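Lipolytic protein G-D-S-L family (Chitinophaga pinensis, PDB 4Q7Q) is of unconfirmed function but, as a member of the GDSL-like (SGNH hydrolase) family, probably hydrolyses ester bonds in lipids or other acylated substrates. Local coordinates at residues G26-K31 / N221-P226; D134-A139 / K191-K196; G147-K152 / L184-M189; L195-P198 / Y203-Y206. All coordinates share one frame; numbering follows the deposited sequence.

Interaction 1. Residues G26-K31 / N221-P226; sequences GNRVSK and NEYPYP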
loop_
_atom_site.group_PDB
_atom_site.type_symbol
_atom_site.label_atom_id
_atom_site.label_comp_id
_atom_site.label_asym_id
_atom_site.label_seq_id
_atom_site.Cartn_x
_atom_site.Cartn_y
_atom_site.Cartn_z
ATOM N N GLY A 26 -0.497 -13.529 10.052
ATOM C CA GLY A 26 -0.209 -14.254 11.278
ATOM C C GLY A 26 -1.252 -13.941 12.337
ATOM O O GLY A 26 -0.995 -14.046 13.542
ATOM N N ASN A 27 -2.432 -13.542 11.870
ATOM C CA ASN A 27 -3.521 -13.088 12.732
ATOM C C ASN A 27 -3.154 -11.903 13.626
ATOM O O ASN A 27 -3.754 -11.704 14.684
ATOM C CB ASN A 27 -4.099 -14.250 13.543
ATOM C CG ASN A 27 -4.599 -15.366 12.661
ATOM O OD1 ASN A 27 -5.536 -15.181 11.883
ATOM N ND2 ASN A 27 -3.972 -16.532 12.765
ATOM N N ARG A 28 -2.173 -11.117 13.188
ATOM C CA ARG A 28 -1.809 -9.884 13.877
ATOM C C ARG A 28 -2.847 -8.800 13.631
ATOM O O ARG A 28 -2.932 -7.830 14.385
ATOM C CB ARG A 28 -0.440 -9.379 13.411
ATOM C CG ARG A 28 0.719 -10.320 13.697
ATOM C CD ARG A 28 1.721 -9.717 14.662
ATOM N NE ARG A 28 2.749 -10.690 15.017
ATOM C CZ ARG A 28 4.056 -10.507 14.865
ATOM N NH1 ARG A 28 4.522 -9.366 14.374
ATOM N NH2 ARG A 28 4.902 -11.464 15.227
ATOM N N VAL A 29 -3.627 -8.965 12.566
ATOM C CA VAL A 29 -4.648 -7.993 12.184
ATOM C C VAL A 29 -6.035 -8.622 12.290
ATOM O O VAL A 29 -6.226 -9.775 11.903
ATOM C CB VAL A 29 -4.419 -7.518 10.731
ATOM C CG1 VAL A 29 -5.535 -6.576 10.272
ATOM C CG2 VAL A 29 -3.055 -6.860 10.603
ATOM N N SER A 30 -7.003 -7.867 12.801
ATOM C CA SER A 30 -8.368 -8.380 12.927
ATOM C C SER A 30 -9.347 -7.741 11.931
ATOM O O SER A 30 -10.362 -8.339 11.588
ATOM C CB SER A 30 -8.882 -8.240 14.363
ATOM O OG SER A 30 -9.032 -6.881 14.727
ATOM N N LYS A 31 -9.038 -6.534 11.467
ATOM C CA LYS A 31 -9.878 -5.868 10.475
ATOM C C LYS A 31 -9.018 -5.042 9.530
ATOM O O LYS A 31 -8.271 -4.165 9.966
ATOM C CB LYS A 31 -10.929 -4.965 11.139
ATOM C CG LYS A 31 -12.055 -5.688 11.890
ATOM C CD LYS A 31 -13.063 -4.692 12.461
ATOM C CE LYS A 31 -14.142 -5.397 13.266
ATOM N NZ LYS A 31 -15.172 -4.454 13.795
ATOM N N ASN A 221 18.946 -15.265 13.608
ATOM C CA ASN A 221 18.132 -14.287 14.321
ATOM C C ASN A 221 16.668 -14.704 14.254
ATOM O O ASN A 221 16.142 -14.952 13.168
ATOM C CB ASN A 221 18.300 -12.893 13.698
ATOM C CG ASN A 221 17.991 -11.760 14.670
ATOM O OD1 ASN A 221 18.893 -11.034 15.094
ATOM N ND2 ASN A 221 16.711 -11.579 14.993
ATOM N N GLU A 222 16.013 -14.780 15.411
ATOM C CA GLU A 222 14.577 -15.038 15.473
ATOM C C GLU A 222 13.836 -13.949 14.704
ATOM O O GLU A 222 14.424 -12.920 14.370
ATOM C CB GLU A 222 14.106 -15.051 16.928
ATOM C CG GLU A 222 14.820 -16.069 17.799
ATOM C CD GLU A 222 14.612 -15.820 19.280
ATOM O OE1 GLU A 222 14.275 -14.677 19.656
ATOM O OE2 GLU A 222 14.785 -16.772 20.070
ATOM N N TYR A 223 12.553 -14.171 14.425
ATOM C CA TYR A 223 11.760 -13.176 13.707
ATOM C C TYR A 223 11.814 -11.857 14.461
ATOM O O TYR A 223 11.498 -11.807 15.646
ATOM C CB TYR A 223 10.316 -13.637 13.542
ATOM C CG TYR A 223 9.500 -12.678 12.704
ATOM C CD1 TYR A 223 9.725 -12.557 11.332
ATOM C CD2 TYR A 223 8.517 -11.881 13.278
ATOM C CE1 TYR A 223 8.995 -11.677 10.560
ATOM C CE2 TYR A 223 7.778 -10.995 12.510
ATOM C CZ TYR A 223 8.021 -10.901 11.152
ATOM O OH TYR A 223 7.295 -10.020 10.386
ATOM N N PRO A 224 12.250 -10.786 13.784
ATOM C CA PRO A 224 12.602 -9.557 14.508
ATOM C C PRO A 224 11.417 -8.662 14.890
ATOM O O PRO A 224 11.622 -7.643 15.555
ATOM C CB PRO A 224 13.518 -8.834 13.521
ATOM C CG PRO A 224 13.024 -9.285 12.174
ATOM C CD PRO A 224 12.636 -10.727 12.364
ATOM N N TYR A 225 10.203 -9.034 14.500
ATOM C CA TYR A 225 9.024 -8.259 14.885
ATOM C C TYR A 225 8.009 -9.082 15.684
ATOM O O TYR A 225 6.961 -9.453 15.160
ATOM C CB TYR A 225 8.351 -7.669 13.640
ATOM C CG TYR A 225 9.159 -6.618 12.915
ATOM C CD1 TYR A 225 9.815 -5.607 13.610
ATOM C CD2 TYR A 225 9.255 -6.629 11.529
ATOM C CE1 TYR A 225 10.545 -4.637 12.943
ATOM C CE2 TYR A 225 9.984 -5.661 10.846
ATOM C CZ TYR A 225 10.630 -4.668 11.558
ATOM O OH TYR A 225 11.347 -3.701 10.888
ATOM N N PRO A 226 8.312 -9.369 16.962
ATOM C CA PRO A 226 7.342 -10.062 17.814
ATOM C C PRO A 226 6.105 -9.184 18.015
ATOM O O PRO A 226 6.138 -8.018 17.622
ATOM C CB PRO A 226 8.114 -10.256 19.128
ATOM C CG PRO A 226 9.134 -9.183 19.132
ATOM C CD PRO A 226 9.537 -9.014 17.696
#
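Arg28 reaches out of the loop after helix 14-17 to meet Tyr223, Tyr225 and Pro226 with its guanidinium group. Arg28 CA and Pro226 CA are 10.0 Å apart; the side chain, bent at chi2 (-116°), spans the gap and turns its guanidinium toward Tyr225 O. At the start of 221-226, Asn221 ND2 donates to Glu222 O over 2.7 Å, on a lone pair of that carbonyl. The same amide group also binds His194 and Lys196, which joins this end of the segment to strand 193-196. Tyr223 comes next; its CE2 lies 4.0 Å from Arg28 NH2, an oblique approach, while its hydroxyl bonds to Val136 O. Tyr225 provides the main grip through its backbone: Arg28 NH1 lies 2.6 Å from Tyr225 O, with an N-H...O angle of 139°, and NH2 makes a weak second bond to the same oxygen. The Tyr225 ring leads elsewhere, its hydroxyl bonding to Asp134 O. Over one face of the guanidinium lies Pro226 C, 3.8 Å from Arg28 NH2. With an alanine at Arg28, Tyr225 O would probably lose both donors and a gap would open between the two loops. Tyr223 also touches Asp235, a member of a probable Ser-His-Asp triad, so this contact joins two loops beside what is consistent with the active site of an SGNH hydrolase.

Interaction 2. Residues D134-A139 / K191-K196; sequences DFVYIA and KFKHLK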
loop_
_atom_site.group_PDB
_atom_site.type_symbol
_atom_site.label_atom_id
_atom_site.label_comp_id
_atom_site.label_asym_id
_atom_site.label_seq_id
_atom_site.Cartn_x
_atom_site.Cartn_y
_atom_site.Cartn_z
ATOM N N ASP A 134 11.700 -1.051 7.597
ATOM C CA ASP A 134 12.275 -2.338 7.214
ATOM C C ASP A 134 11.193 -3.406 7.285
ATOM O O ASP A 134 10.532 -3.567 8.309
ATOM C CB ASP A 134 13.409 -2.728 8.164
ATOM C CG ASP A 134 14.672 -1.917 7.955
ATOM O OD1 ASP A 134 14.691 -0.980 7.131
ATOM O OD2 ASP A 134 15.662 -2.234 8.635
ATOM N N PHE A 135 11.021 -4.131 6.187
ATOM C CA PHE A 135 10.021 -5.180 6.095
ATOM C C PHE A 135 10.666 -6.542 6.271
ATOM O O PHE A 135 11.708 -6.810 5.680
ATOM C CB PHE A 135 9.355 -5.106 4.721
ATOM C CG PHE A 135 8.626 -6.362 4.320
ATOM C CD1 PHE A 135 7.491 -6.760 4.999
ATOM C CD2 PHE A 135 9.069 -7.132 3.252
ATOM C CE1 PHE A 135 6.808 -7.910 4.626
ATOM C CE2 PHE A 135 8.388 -8.275 2.869
ATOM C CZ PHE A 135 7.256 -8.669 3.561
ATOM N N VAL A 136 10.057 -7.393 7.095
ATOM C CA VAL A 136 10.449 -8.796 7.179
ATOM C C VAL A 136 9.190 -9.651 7.096
ATOM O O VAL A 136 8.282 -9.504 7.907
ATOM C CB VAL A 136 11.216 -9.112 8.477
ATOM C CG1 VAL A 136 11.704 -10.547 8.450
ATOM C CG2 VAL A 136 12.390 -8.168 8.645
ATOM N N TYR A 137 9.125 -10.520 6.091
ATOM C CA TYR A 137 7.939 -11.333 5.856
ATOM C C TYR A 137 7.705 -12.324 7.000
ATOM O O TYR A 137 8.584 -13.115 7.347
ATOM C CB TYR A 137 8.079 -12.081 4.526
ATOM C CG TYR A 137 6.852 -12.860 4.105
ATOM C CD1 TYR A 137 5.575 -12.411 4.419
ATOM C CD2 TYR A 137 6.974 -14.045 3.391
ATOM C CE1 TYR A 137 4.453 -13.121 4.036
ATOM C CE2 TYR A 137 5.854 -14.763 2.999
ATOM C CZ TYR A 137 4.592 -14.296 3.328
ATOM O OH TYR A 137 3.471 -15.002 2.944
ATOM N N ILE A 138 6.507 -12.284 7.571
ATOM C CA ILE A 138 6.183 -13.096 8.736
ATOM C C ILE A 138 6.237 -14.607 8.468
ATOM O O ILE A 138 6.464 -15.401 9.388
ATOM C CB ILE A 138 4.815 -12.674 9.339
ATOM C CG1 ILE A 138 4.716 -13.100 10.802
ATOM C CG2 ILE A 138 3.647 -13.217 8.521
ATOM C CD1 ILE A 138 3.626 -12.371 11.569
ATOM N N ALA A 139 6.054 -15.008 7.210
ATOM C CA ALA A 139 6.061 -16.431 6.871
ATOM C C ALA A 139 7.416 -16.913 6.352
ATOM O O ALA A 139 7.621 -18.117 6.174
ATOM C CB ALA A 139 4.950 -16.758 5.869
ATOM N N LYS A 191 7.591 -0.731 16.762
ATOM C CA LYS A 191 8.149 -0.278 18.040
ATOM C C LYS A 191 9.650 -0.555 18.154
ATOM O O LYS A 191 10.395 0.230 18.746
ATOM C CB LYS A 191 7.429 -0.946 19.219
ATOM C CG LYS A 191 5.936 -0.672 19.306
ATOM C CD LYS A 191 5.657 0.772 19.660
ATOM C CE LYS A 191 4.173 0.999 19.918
ATOM N NZ LYS A 191 3.700 0.277 21.131
ATOM N N PHE A 192 10.081 -1.684 17.607
ATOM C CA PHE A 192 11.485 -2.078 17.664
ATOM C C PHE A 192 11.718 -3.248 16.733
ATOM O O PHE A 192 10.767 -3.866 16.246
ATOM C CB PHE A 192 11.905 -2.471 19.090
ATOM C CG PHE A 192 11.131 -3.635 19.657
ATOM C CD1 PHE A 192 9.969 -3.422 20.387
ATOM C CD2 PHE A 192 11.557 -4.941 19.446
ATOM C CE1 PHE A 192 9.254 -4.488 20.907
ATOM C CE2 PHE A 192 10.845 -6.011 19.961
ATOM C CZ PHE A 192 9.689 -5.779 20.692
ATOM N N LYS A 193 12.992 -3.528 16.487
ATOM C CA LYS A 193 13.416 -4.728 15.795
ATOM C C LYS A 193 14.219 -5.529 16.817
ATOM O O LYS A 193 15.125 -4.996 17.446
ATOM C CB LYS A 193 14.288 -4.344 14.603
ATOM C CG LYS A 193 14.047 -5.124 13.320
ATOM C CD LYS A 193 14.910 -4.550 12.202
ATOM C CE LYS A 193 14.848 -5.361 10.921
ATOM N NZ LYS A 193 15.821 -4.810 9.932
ATOM N N HIS A 194 13.857 -6.798 16.975
ATOM C CA HIS A 194 14.431 -7.702 17.956
ATOM C C HIS A 194 15.664 -8.351 17.327
ATOM O O HIS A 194 15.541 -9.243 16.493
ATOM C CB HIS A 194 13.349 -8.736 18.296
ATOM C CG HIS A 194 13.796 -9.852 19.183
ATOM N ND1 HIS A 194 14.083 -9.676 20.517
ATOM C CD2 HIS A 194 13.952 -11.175 18.934
ATOM C CE1 HIS A 194 14.418 -10.837 21.051
ATOM N NE2 HIS A 194 14.347 -11.763 20.111
ATOM N N LEU A 195 16.852 -7.889 17.707
ATOM C CA LEU A 195 18.071 -8.266 16.991
ATOM C C LEU A 195 19.207 -8.630 17.920
ATOM O O LEU A 195 19.307 -8.107 19.024
ATOM C CB LEU A 195 18.537 -7.100 16.122
ATOM C CG LEU A 195 17.568 -6.585 15.063
ATOM C CD1 LEU A 195 18.074 -5.262 14.497
ATOM C CD2 LEU A 195 17.402 -7.614 13.956
ATOM N N LYS A 196 20.081 -9.512 17.451
ATOM C CA LYS A 196 21.309 -9.799 18.167
ATOM C C LYS A 196 22.250 -8.604 18.137
ATOM O O LYS A 196 22.443 -7.969 17.097
ATOM C CB LYS A 196 22.004 -11.036 17.593
ATOM C CG LYS A 196 21.275 -12.335 17.886
ATOM C CD LYS A 196 22.089 -13.531 17.453
ATOM C CE LYS A 196 21.375 -14.825 17.806
ATOM N NZ LYS A 196 22.162 -16.006 17.387
#
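The Asp134 carboxylate receives Lys193 NZ at OD2 over 2.9 Å, on the anti side of that oxygen and 15° out of the carboxylate plane. Its other oxygen, OD1, is taken by Tyr149 OH and Gly147 N. Further along, one face of each ring in 134-139 meets a following backbone N: Tyr137 N lies over the Phe135 ring, offset toward the rim, and Ala139 N sits 3.7 Å above the centre of the Tyr137 ring. Lys193 comes from strand 193-196 and crosses Asp134 at about a right angle. Extended beyond CG, the lysine chain spans much of the 9.0 Å between Lys193 CA and Asp134 CA and delivers its ammonium group to the carboxylate. Lys193 CE rests 4.1 Å from Asp134 CB and 4.4 Å from Val136 CG2, so the aliphatic end packs against both residues while NZ makes the salt bridge. All three touching residues are buried. The ion pair therefore places opposite charges together in the protein interior, and with three donors gathered on its carboxylate Asp134 is likely to stay ionised.

Interaction 3. Residues G147-K152 / L184-M189; sequences GSYQKK and LTLRNM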
loop_
_atom_site.group_PDB
_atom_site.type_symbol
_atom_site.label_atom_id
_atom_site.label_comp_id
_atom_site.label_asym_id
_atom_site.label_seq_id
_atom_site.Cartn_x
_atom_site.Cartn_y
_atom_site.Cartn_z
ATOM N N GLY A 147 13.603 0.045 4.511
ATOM C CA GLY A 147 12.536 1.028 4.573
ATOM C C GLY A 147 12.707 2.200 3.626
ATOM O O GLY A 147 13.763 2.372 3.013
ATOM N N SER A 148 11.679 3.039 3.541
ATOM C CA SER A 148 11.674 4.124 2.557
ATOM C C SER A 148 12.516 5.339 2.971
ATOM O O SER A 148 12.507 6.361 2.304
ATOM C CB SER A 148 10.235 4.522 2.177
ATOM O OG SER A 148 9.425 4.762 3.320
ATOM N N TYR A 149 13.250 5.213 4.073
ATOM C CA TYR A 149 14.301 6.178 4.411
ATOM C C TYR A 149 15.494 6.094 3.431
ATOM O O TYR A 149 16.342 6.983 3.409
ATOM C CB TYR A 149 14.784 5.964 5.856
ATOM C CG TYR A 149 15.278 4.552 6.103
ATOM C CD1 TYR A 149 16.567 4.169 5.727
ATOM C CD2 TYR A 149 14.455 3.599 6.693
ATOM C CE1 TYR A 149 17.017 2.874 5.927
ATOM C CE2 TYR A 149 14.898 2.307 6.911
ATOM C CZ TYR A 149 16.178 1.949 6.520
ATOM O OH TYR A 149 16.627 0.666 6.716
ATOM N N GLN A 150 15.561 5.021 2.641
ATOM C CA GLN A 150 16.656 4.804 1.698
ATOM C C GLN A 150 16.105 4.723 0.274
ATOM O O GLN A 150 14.971 4.275 0.070
ATOM C CB GLN A 150 17.415 3.518 2.072
ATOM C CG GLN A 150 18.573 3.105 1.146
ATOM C CD GLN A 150 19.716 4.106 1.123
ATOM O OE1 GLN A 150 19.579 5.221 0.609
ATOM N NE2 GLN A 150 20.851 3.719 1.697
ATOM N N LYS A 151 16.894 5.168 -0.703
ATOM C CA LYS A 151 16.506 5.028 -2.108
ATOM C C LYS A 151 16.637 3.587 -2.563
ATOM O O LYS A 151 17.484 2.842 -2.066
ATOM C CB LYS A 151 17.373 5.915 -3.011
ATOM C CG LYS A 151 17.024 7.390 -2.940
ATOM C CD LYS A 151 17.916 8.237 -3.845
ATOM C CE LYS A 151 17.314 9.624 -4.040
ATOM N NZ LYS A 151 18.153 10.540 -4.875
ATOM N N LYS A 152 15.801 3.206 -3.521
ATOM C CA LYS A 152 15.943 1.920 -4.170
ATOM C C LYS A 152 16.132 2.215 -5.639
ATOM O O LYS A 152 15.298 2.884 -6.252
ATOM C CB LYS A 152 14.692 1.059 -3.957
ATOM C CG LYS A 152 14.757 -0.304 -4.651
ATOM C CD LYS A 152 15.903 -1.151 -4.105
ATOM C CE LYS A 152 15.943 -2.526 -4.762
ATOM N NZ LYS A 152 15.045 -3.504 -4.092
ATOM N N LEU A 184 1.171 8.929 9.758
ATOM C CA LEU A 184 1.779 7.741 9.164
ATOM C C LEU A 184 3.285 7.898 8.940
ATOM O O LEU A 184 3.771 7.888 7.815
ATOM C CB LEU A 184 1.038 7.362 7.874
ATOM C CG LEU A 184 -0.456 7.070 8.067
ATOM C CD1 LEU A 184 -1.122 6.677 6.752
ATOM C CD2 LEU A 184 -0.657 5.986 9.124
ATOM N N THR A 185 4.023 8.032 10.036
ATOM C CA THR A 185 5.453 8.317 9.968
ATOM C C THR A 185 6.325 7.081 10.180
ATOM O O THR A 185 5.900 6.114 10.812
ATOM C CB THR A 185 5.829 9.374 11.004
ATOM O OG1 THR A 185 5.398 8.932 12.296
ATOM C CG2 THR A 185 5.138 10.683 10.674
ATOM N N LEU A 186 7.545 7.116 9.645
ATOM C CA LEU A 186 8.480 5.999 9.788
ATOM C C LEU A 186 8.710 5.557 11.228
ATOM O O LEU A 186 8.795 4.359 11.511
ATOM C CB LEU A 186 9.826 6.335 9.154
ATOM C CG LEU A 186 9.906 6.144 7.647
ATOM C CD1 LEU A 186 11.279 6.575 7.150
ATOM C CD2 LEU A 186 9.619 4.697 7.296
ATOM N N ARG A 187 8.821 6.526 12.132
ATOM C CA ARG A 187 9.103 6.225 13.526
ATOM C C ARG A 187 7.971 5.428 14.171
ATOM O O ARG A 187 8.169 4.785 15.202
ATOM C CB ARG A 187 9.368 7.513 14.316
ATOM C CG ARG A 187 8.128 8.369 14.565
ATOM C CD ARG A 187 8.482 9.710 15.211
ATOM N NE ARG A 187 8.994 10.659 14.224
ATOM C CZ ARG A 187 8.246 11.551 13.581
ATOM N NH1 ARG A 187 6.945 11.636 13.830
ATOM N NH2 ARG A 187 8.800 12.367 12.693
ATOM N N ASN A 188 6.789 5.461 13.561
ATOM C CA ASN A 188 5.628 4.786 14.127
ATOM C C ASN A 188 5.257 3.497 13.422
ATOM O O ASN A 188 4.230 2.907 13.728
ATOM C CB ASN A 188 4.423 5.725 14.164
ATOM C CG ASN A 188 4.490 6.696 15.313
ATOM O OD1 ASN A 188 4.946 6.348 16.398
ATOM N ND2 ASN A 188 4.044 7.923 15.081
HETATM N N MSE A 189 6.077 3.056 12.475
HETATM C CA MSE A 189 5.776 1.815 11.768
HETATM C C MSE A 189 5.887 0.594 12.679
HETATM O O MSE A 189 4.980 -0.235 12.719
HETATM C CB MSE A 189 6.670 1.665 10.538
HETATM C CG MSE A 189 6.428 2.743 9.502
HETATM SE SE MSE A 189 4.650 2.580 8.732
HETATM C CE MSE A 189 4.353 4.432 8.173
#
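Leu186 sets its two methyl branches against the turn at Ser148 and Tyr149. CD1 lies 3.8 Å from Tyr149 CB and near the plane of the aromatic ring, at its edge, while CD2 comes within 4.0 Å of Ser148 OG. This is a small, partly buried van der Waals contact. Around it, each side is shaped by local backbone bonds. Gly147 to Gln150 form a type I beta turn, closed by Gln150 N to Gly147 O at 3.2 Å. Tyr149 CG falls between its own backbone N and carbonyl carbon (chi1 57°), which folds the ring back over the turn with Gly147 O 3.9 Å above its centre. A side chain on Gly147 would run into this ring. Across the contact, Leu186 begins the 3-10 segment 186-188; just after it, the backbone N of selenomethionine Met189 bonds to Leu186 O over 3.2 Å. In the next shell Ser148 OG bonds to Arg132 O, Leu186 O accepts from Asn133 ND2, and the Tyr149 ring is held at its hydroxyl by Asp134. The contact thus joins the loop between strand 144-145 and helix 157-171 to the one between strands 175-176 and 193-196, with Arg132 and Asp134 bonded to 147-152 and Asn133 to Leu186.

Interaction 4. Residues L195-P198 / Y203-Y206; sequences LKNP and YVNY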
loop_
_atom_site.group_PDB
_atom_site.type_symbol
_atom_site.label_atom_id
_atom_site.label_comp_id
_atom_site.label_asym_id
_atom_site.label_seq_id
_atom_site.Cartn_x
_atom_site.Cartn_y
_atom_site.Cartn_z
ATOM N N LEU A 195 16.852 -7.889 17.707
ATOM C CA LEU A 195 18.071 -8.266 16.991
ATOM C C LEU A 195 19.207 -8.630 17.920
ATOM O O LEU A 195 19.307 -8.107 19.024
ATOM C CB LEU A 195 18.537 -7.100 16.122
ATOM C CG LEU A 195 17.568 -6.585 15.063
ATOM C CD1 LEU A 195 18.074 -5.262 14.497
ATOM C CD2 LEU A 195 17.402 -7.614 13.956
ATOM N N LYS A 196 20.081 -9.512 17.451
ATOM C CA LYS A 196 21.309 -9.799 18.167
ATOM C C LYS A 196 22.250 -8.604 18.137
ATOM O O LYS A 196 22.443 -7.969 17.097
ATOM C CB LYS A 196 22.004 -11.036 17.593
ATOM C CG LYS A 196 21.275 -12.335 17.886
ATOM C CD LYS A 196 22.089 -13.531 17.453
ATOM C CE LYS A 196 21.375 -14.825 17.806
ATOM N NZ LYS A 196 22.162 -16.006 17.387
ATOM N N ASN A 197 22.820 -8.297 19.295
ATOM C CA ASN A 197 23.837 -7.270 19.430
ATOM C C ASN A 197 25.150 -7.837 18.899
ATOM O O ASN A 197 25.636 -8.834 19.411
ATOM C CB ASN A 197 23.949 -6.905 20.912
ATOM C CG ASN A 197 24.975 -5.826 21.190
ATOM O OD1 ASN A 197 25.860 -5.554 20.379
ATOM N ND2 ASN A 197 24.870 -5.216 22.365
ATOM N N PRO A 198 25.728 -7.208 17.866
ATOM C CA PRO A 198 26.962 -7.751 17.279
ATOM C C PRO A 198 28.138 -7.862 18.251
ATOM O O PRO A 198 29.070 -8.616 17.985
ATOM C CB PRO A 198 27.295 -6.742 16.178
ATOM C CG PRO A 198 25.993 -6.162 15.803
ATOM C CD PRO A 198 25.182 -6.097 17.068
ATOM N N TYR A 203 20.226 -10.825 22.420
ATOM C CA TYR A 203 19.118 -10.079 21.834
ATOM C C TYR A 203 18.868 -8.752 22.527
ATOM O O TYR A 203 18.928 -8.650 23.756
ATOM C CB TYR A 203 17.839 -10.912 21.824
ATOM C CG TYR A 203 17.805 -11.927 20.703
ATOM C CD1 TYR A 203 17.449 -11.551 19.417
ATOM C CD2 TYR A 203 18.147 -13.249 20.928
ATOM C CE1 TYR A 203 17.421 -12.465 18.389
ATOM C CE2 TYR A 203 18.125 -14.174 19.905
ATOM C CZ TYR A 203 17.757 -13.775 18.636
ATOM O OH TYR A 203 17.732 -14.691 17.609
ATOM N N VAL A 204 18.582 -7.742 21.712
ATOM C CA VAL A 204 18.294 -6.389 22.170
ATOM C C VAL A 204 17.114 -5.812 21.367
ATOM O O VAL A 204 16.992 -6.069 20.165
ATOM C CB VAL A 204 19.550 -5.487 22.012
ATOM C CG1 VAL A 204 19.224 -4.031 22.260
ATOM C CG2 VAL A 204 20.671 -5.954 22.938
ATOM N N ASN A 205 16.242 -5.061 22.037
ATOM C CA ASN A 205 15.195 -4.300 21.358
ATOM C C ASN A 205 15.747 -2.979 20.840
ATOM O O ASN A 205 16.018 -2.064 21.622
ATOM C CB ASN A 205 13.998 -4.042 22.286
ATOM C CG ASN A 205 14.379 -3.266 23.554
ATOM O OD1 ASN A 205 15.333 -3.617 24.247
ATOM N ND2 ASN A 205 13.634 -2.203 23.849
ATOM N N TYR A 206 15.916 -2.877 19.522
ATOM C CA TYR A 206 16.397 -1.644 18.907
ATOM C C TYR A 206 15.262 -0.902 18.216
ATOM O O TYR A 206 14.734 -1.373 17.208
ATOM C CB TYR A 206 17.465 -1.936 17.854
ATOM C CG TYR A 206 18.769 -2.487 18.385
ATOM C CD1 TYR A 206 19.733 -1.648 18.945
ATOM C CD2 TYR A 206 19.048 -3.845 18.308
ATOM C CE1 TYR A 206 20.938 -2.154 19.418
ATOM C CE2 TYR A 206 20.246 -4.358 18.771
ATOM C CZ TYR A 206 21.184 -3.508 19.331
ATOM O OH TYR A 206 22.377 -4.019 19.789
#
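Tyr203 and Lys196 both turn CG anti to their carbonyl carbons (chi1 -79° in the tyrosine), which brings the lysine chain over one face of the aromatic ring on one side of a beta hairpin. The hairpin consists of strands 193-196 and 203-206. Lys196 CG stands 4.0 Å from the centroid of the Tyr203 ring, a CH-pi contact over its face, offset toward the rim. Because the lysine is extended beyond CG, CE follows on to lie 3.7 Å from Tyr203 OH, and NZ continues to Asn220. Tyr203 OH bonds to Glu222 N, and its ring stacks on His194. A leucine at Tyr203 would probably leave Glu222 N without that acceptor and take from Lys196 and His194 the flat surface they pack on. Leu195 and Val204 form the antiparallel hydrogen-bonded pair: Leu195 N donates to Val204 O over 3.1 Å, almost straight at 177°, and Val204 N returns a 2.8 Å bond to Leu195 O. That oxygen also receives a CA-H...O contact from Tyr203 CA. Lys196 and Tyr203 are the neighbouring non-hydrogen-bonded pair. On the face carrying Leu195 and Val204, Tyr206 crosses Leu195 at about a right angle, its CD2 4.0 Å from Leu195 CB, while Val204 CG1 covers one face of the tyrosine ring. Farther along, Asn197, whose OD1 accepts from Lys199 N, meets the same tyrosine at its hydroxyl by packing alone, Asn197 CG 3.5 Å from Tyr206 OH and the amide and ring planes 77° apart.

From the N terminus, interaction 1 opens the widest loop at 26-31 and closes it at 221-226, enclosing the other three contacts. Interaction 2 opens within it at 134-139 and closes at 191-196; interaction 3, from 147-152 to 184-189, is nested inside interaction 2. Where interaction 2 ends, interaction 4 begins: the two share Leu195 and Lys196, and the hairpin closes at 203-206. Apart from that shared stretch, the loops do not cross. Interactions 2 and 3 touch through Asp134, and the 221-226 loop bonds to segments of both interactions 2 and 4. Together they tie strand 135-136 and the hairpin of strands 193-196 and 203-206 to the loops around them, with interaction 1 bringing in loop 26-31.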